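Local structure of Thiol:disulfide interchange protein DsbA (4ZL9) at residues H74-L79 and F132-Q137. The protein probably introduces disulfide bonds into other proteins of the periplasm by passing on its own redox-active disulfide, as a thioredoxin-fold oxidoreductase of the DsbA subfamily. The protein carries 1 engineered substitution. Sequence-based numbering, arbitrary orientation.
Sequences HGQMFL and FAIKGQ
Gln76 and Leu79, one helical turn apart on helix 70-83, meet the first turns of helix 132-148, both within the DsbA-like thioredoxin domain. Between strands 58-64 and 155-158 the chain is helices and loops, the helical insertion DsbA proteins carry in the thioredoxin fold, and this contact packs two of its helices. The segment axes approach to 10.1 Å at a wide angle of 117°, and no direct hydrogen bond joins the two segments.

Gln76 comes first. CG anti to the backbone N (chi1 -168°) sets that methylene against Ile134 CG2 at 3.7 Å, and the extended chain carries the amide on toward Lys135. Its amide is linked to the ammonium of Lys135 by two waters: one molecule donates to Gln76 OE1 (2.8 Å) and accepts from Lys135 NZ, and a second accepts from Gln76 NE2 and, weakly, from the same NZ. Lys135 starts out pointing away and folds back by bends at chi2 and chi4. Gln76 NE2 also donates to the carbonyl O of Tyr129, which should steady the amide.

At Leu79 methyls pack against side chain and backbone alike. Its CB lies 4.1 Å from Ile134 CD1, a methyl that also rests 3.5 Å from Leu79 O. Met138, next after Gln137 on helix 132-148, touches the side chains of both Gln76 and Leu79. Leu79 CD1 finishes against Gln137, 4.0 Å from CB and 3.7 Å from the carbonyl O of that residue.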
ATOM      1  N   HIS A  74       0.523  -0.262 -12.813  1.00  9.36           N
ATOM      2  CA  HIS A  74      -0.531  -0.579 -11.864  1.00  9.43           C
ATOM      3  C   HIS A  74      -0.486   0.340 -10.665  1.00 10.90           C
ATOM      4  O   HIS A  74      -1.531   0.638 -10.086  1.00 11.96           O
ATOM      5  CB  HIS A  74      -0.418  -2.033 -11.436  1.00 12.24           C
ATOM      6  CG  HIS A  74      -0.982  -2.990 -12.433  1.00 11.62           C
ATOM      7  ND1 HIS A  74      -0.777  -4.351 -12.361  1.00 11.80           N
ATOM      8  CD2 HIS A  74      -1.699  -2.776 -13.559  1.00 10.49           C
ATOM      9  CE1 HIS A  74      -1.391  -4.940 -13.373  1.00 10.50           C
ATOM     10  NE2 HIS A  74      -1.963  -4.006 -14.114  1.00 10.17           N
ATOM     11  N   GLY A  75       0.711   0.804 -10.298  1.00  6.99           N
ATOM     12  CA  GLY A  75       0.841   1.771  -9.219  1.00 11.52           C
ATOM     13  C   GLY A  75       0.261   3.133  -9.593  1.00 10.25           C
ATOM     14  O   GLY A  75      -0.323   3.823  -8.754  1.00  8.72           O
ATOM     15  N   GLN A  76       0.437   3.520 -10.849  1.00  8.04           N
ATOM     16  CA  GLN A  76      -0.107   4.766 -11.365  1.00  9.42           C
ATOM     17  C   GLN A  76      -1.649   4.694 -11.377  1.00 12.62           C
ATOM     18  O   GLN A  76      -2.325   5.687 -11.051  1.00  9.30           O
ATOM     19  CB  GLN A  76       0.493   5.112 -12.727  1.00  9.81           C
ATOM     20  CG  GLN A  76       0.193   6.512 -13.184  1.00 11.66           C
ATOM     21  CD  GLN A  76       1.071   6.931 -14.340  1.00 10.84           C
ATOM     22  OE1 GLN A  76       2.189   6.412 -14.509  1.00 14.71           O
ATOM     23  NE2 GLN A  76       0.576   7.852 -15.151  1.00 10.75           N
ATOM     24  N   MET A  77      -2.192   3.527 -11.706  1.00 11.27           N
ATOM     25  CA  MET A  77      -3.642   3.301 -11.599  1.00  9.14           C
ATOM     26  C   MET A  77      -4.107   3.469 -10.133  1.00  9.10           C
ATOM     27  O   MET A  77      -5.069   4.202  -9.850  1.00  9.35           O
ATOM     28  CB  MET A  77      -4.038   1.918 -12.120  1.00 10.48           C
ATOM     29  CG  MET A  77      -5.470   1.512 -11.786  1.00 10.79           C
ATOM     30  SD  MET A  77      -6.023   0.004 -12.585  1.00 12.59           S
ATOM     31  CE  MET A  77      -4.951  -1.145 -11.758  1.00 14.55           C
ATOM     32  N   PHE A  78      -3.426   2.809  -9.200  1.00  9.73           N
ATOM     33  CA  PHE A  78      -3.728   2.992  -7.789  1.00  9.50           C
ATOM     34  C   PHE A  78      -3.755   4.476  -7.425  1.00 11.88           C
ATOM     35  O   PHE A  78      -4.744   4.989  -6.881  1.00  9.81           O
ATOM     36  CB  PHE A  78      -2.695   2.290  -6.911  1.00  8.81           C
ATOM     37  CG  PHE A  78      -2.876   2.557  -5.445  1.00 13.04           C
ATOM     38  CD1 PHE A  78      -3.815   1.859  -4.712  1.00 14.53           C
ATOM     39  CD2 PHE A  78      -2.133   3.533  -4.811  1.00 11.11           C
ATOM     40  CE1 PHE A  78      -3.992   2.114  -3.358  1.00 16.54           C
ATOM     41  CE2 PHE A  78      -2.315   3.789  -3.449  1.00 15.29           C
ATOM     42  CZ  PHE A  78      -3.245   3.058  -2.736  1.00 14.08           C
ATOM     43  N   LEU A  79      -2.670   5.182  -7.719  1.00 10.55           N
ATOM     44  CA  LEU A  79      -2.598   6.577  -7.318  1.00 10.58           C
ATOM     45  C   LEU A  79      -3.667   7.453  -7.974  1.00 10.70           C
ATOM     46  O   LEU A  79      -4.138   8.429  -7.354  1.00 11.96           O
ATOM     47  CB  LEU A  79      -1.207   7.144  -7.572  1.00 10.47           C
ATOM     48  CG  LEU A  79      -0.120   6.562  -6.642  1.00  8.72           C
ATOM     49  CD1 LEU A  79       1.253   7.017  -7.076  1.00 11.23           C
ATOM     50  CD2 LEU A  79      -0.334   6.924  -5.188  1.00 13.14           C
ATOM     51  N   PHE A 132      -0.050  16.099 -14.191  1.00 11.03           N
ATOM     52  CA  PHE A 132       1.213  16.417 -13.548  1.00 11.44           C
ATOM     53  C   PHE A 132       1.160  16.072 -12.073  1.00 11.38           C
ATOM     54  O   PHE A 132       2.178  15.731 -11.468  1.00 13.11           O
ATOM     55  CB  PHE A 132       1.618  17.878 -13.752  1.00 12.83           C
ATOM     56  CG  PHE A 132       0.660  18.892 -13.174  1.00 13.59           C
ATOM     57  CD1 PHE A 132       0.654  19.179 -11.816  1.00 14.52           C
ATOM     58  CD2 PHE A 132      -0.193  19.603 -14.009  1.00 15.05           C
ATOM     59  CE1 PHE A 132      -0.205  20.146 -11.298  1.00 15.92           C
ATOM     60  CE2 PHE A 132      -1.048  20.548 -13.502  1.00 16.88           C
ATOM     61  CZ  PHE A 132      -1.062  20.813 -12.152  1.00 16.17           C
ATOM     62  N   ALA A 133      -0.013  16.165 -11.476  1.00 13.42           N
ATOM     63  CA  ALA A 133      -0.120  15.888 -10.063  1.00 11.83           C
ATOM     64  C   ALA A 133       0.213  14.417  -9.823  1.00 11.38           C
ATOM     65  O   ALA A 133       0.894  14.086  -8.854  1.00 14.21           O
ATOM     66  CB  ALA A 133      -1.503  16.258  -9.540  1.00 15.25           C
ATOM     67  N   ILE A 134      -0.214  13.538 -10.730  1.00 11.20           N
ATOM     68  CA  ILE A 134       0.077  12.103 -10.593  1.00 10.04           C
ATOM     69  C   ILE A 134       1.577  11.818 -10.788  1.00 12.79           C
ATOM     70  O   ILE A 134       2.146  10.961 -10.100  1.00 12.24           O
ATOM     71  CB  ILE A 134      -0.854  11.287 -11.516  1.00 10.60           C
ATOM     72  CG1 ILE A 134      -2.266  11.256 -10.942  1.00 11.44           C
ATOM     73  CG2 ILE A 134      -0.364   9.890 -11.700  1.00 10.96           C
ATOM     74  CD1 ILE A 134      -2.387  10.509  -9.593  1.00 14.88           C
ATOM     75  N   LYS A 135       2.240  12.569 -11.673  1.00  9.73           N
ATOM     76  CA  LYS A 135       3.677  12.426 -11.843  1.00 10.39           C
ATOM     77  C   LYS A 135       4.393  12.657 -10.516  1.00 10.78           C
ATOM     78  O   LYS A 135       5.328  11.942 -10.174  1.00 11.95           O
ATOM     79  CB  LYS A 135       4.209  13.396 -12.903  1.00 11.43           C
ATOM     80  CG  LYS A 135       3.846  13.025 -14.333  1.00 13.35           C
ATOM     81  CD  LYS A 135       4.750  11.904 -14.856  1.00 23.51           C
ATOM     82  CE  LYS A 135       4.420  11.493 -16.298  1.00 27.12           C
ATOM     83  NZ  LYS A 135       3.153  10.698 -16.404  1.00 23.93           N
ATOM     84  N   GLY A 136       3.941  13.649  -9.755  1.00 11.17           N
ATOM     85  CA  GLY A 136       4.578  13.964  -8.491  1.00 14.16           C
ATOM     86  C   GLY A 136       4.311  12.902  -7.440  1.00 15.10           C
ATOM     87  O   GLY A 136       5.203  12.557  -6.662  1.00 11.47           O
ATOM     88  N   GLN A 137       3.097  12.362  -7.432  1.00 11.39           N
ATOM     89  CA  GLN A 137       2.749  11.322  -6.471  1.00 11.54           C
ATOM     90  C   GLN A 137       3.529  10.056  -6.769  1.00  9.26           C
ATOM     91  O   GLN A 137       3.904   9.322  -5.849  1.00 12.41           O
ATOM     92  CB  GLN A 137       1.255  11.014  -6.477  1.00 11.45           C
ATOM     93  CG  GLN A 137       0.379  12.174  -6.028  1.00 11.10           C
ATOM     94  CD  GLN A 137       0.523  12.490  -4.558  1.00 19.48           C
ATOM     95  OE1 GLN A 137       0.790  11.621  -3.725  1.00 24.81           O
ATOM     96  NE2 GLN A 137       0.314  13.734  -4.228  1.00 21.23           N
TER
HETATM   97  O   HOH W   1       4.125   8.136 -15.433  1.00 21.19           O
HETATM   98  O   HOH W   2       1.695   8.745 -17.837  1.00 23.44           O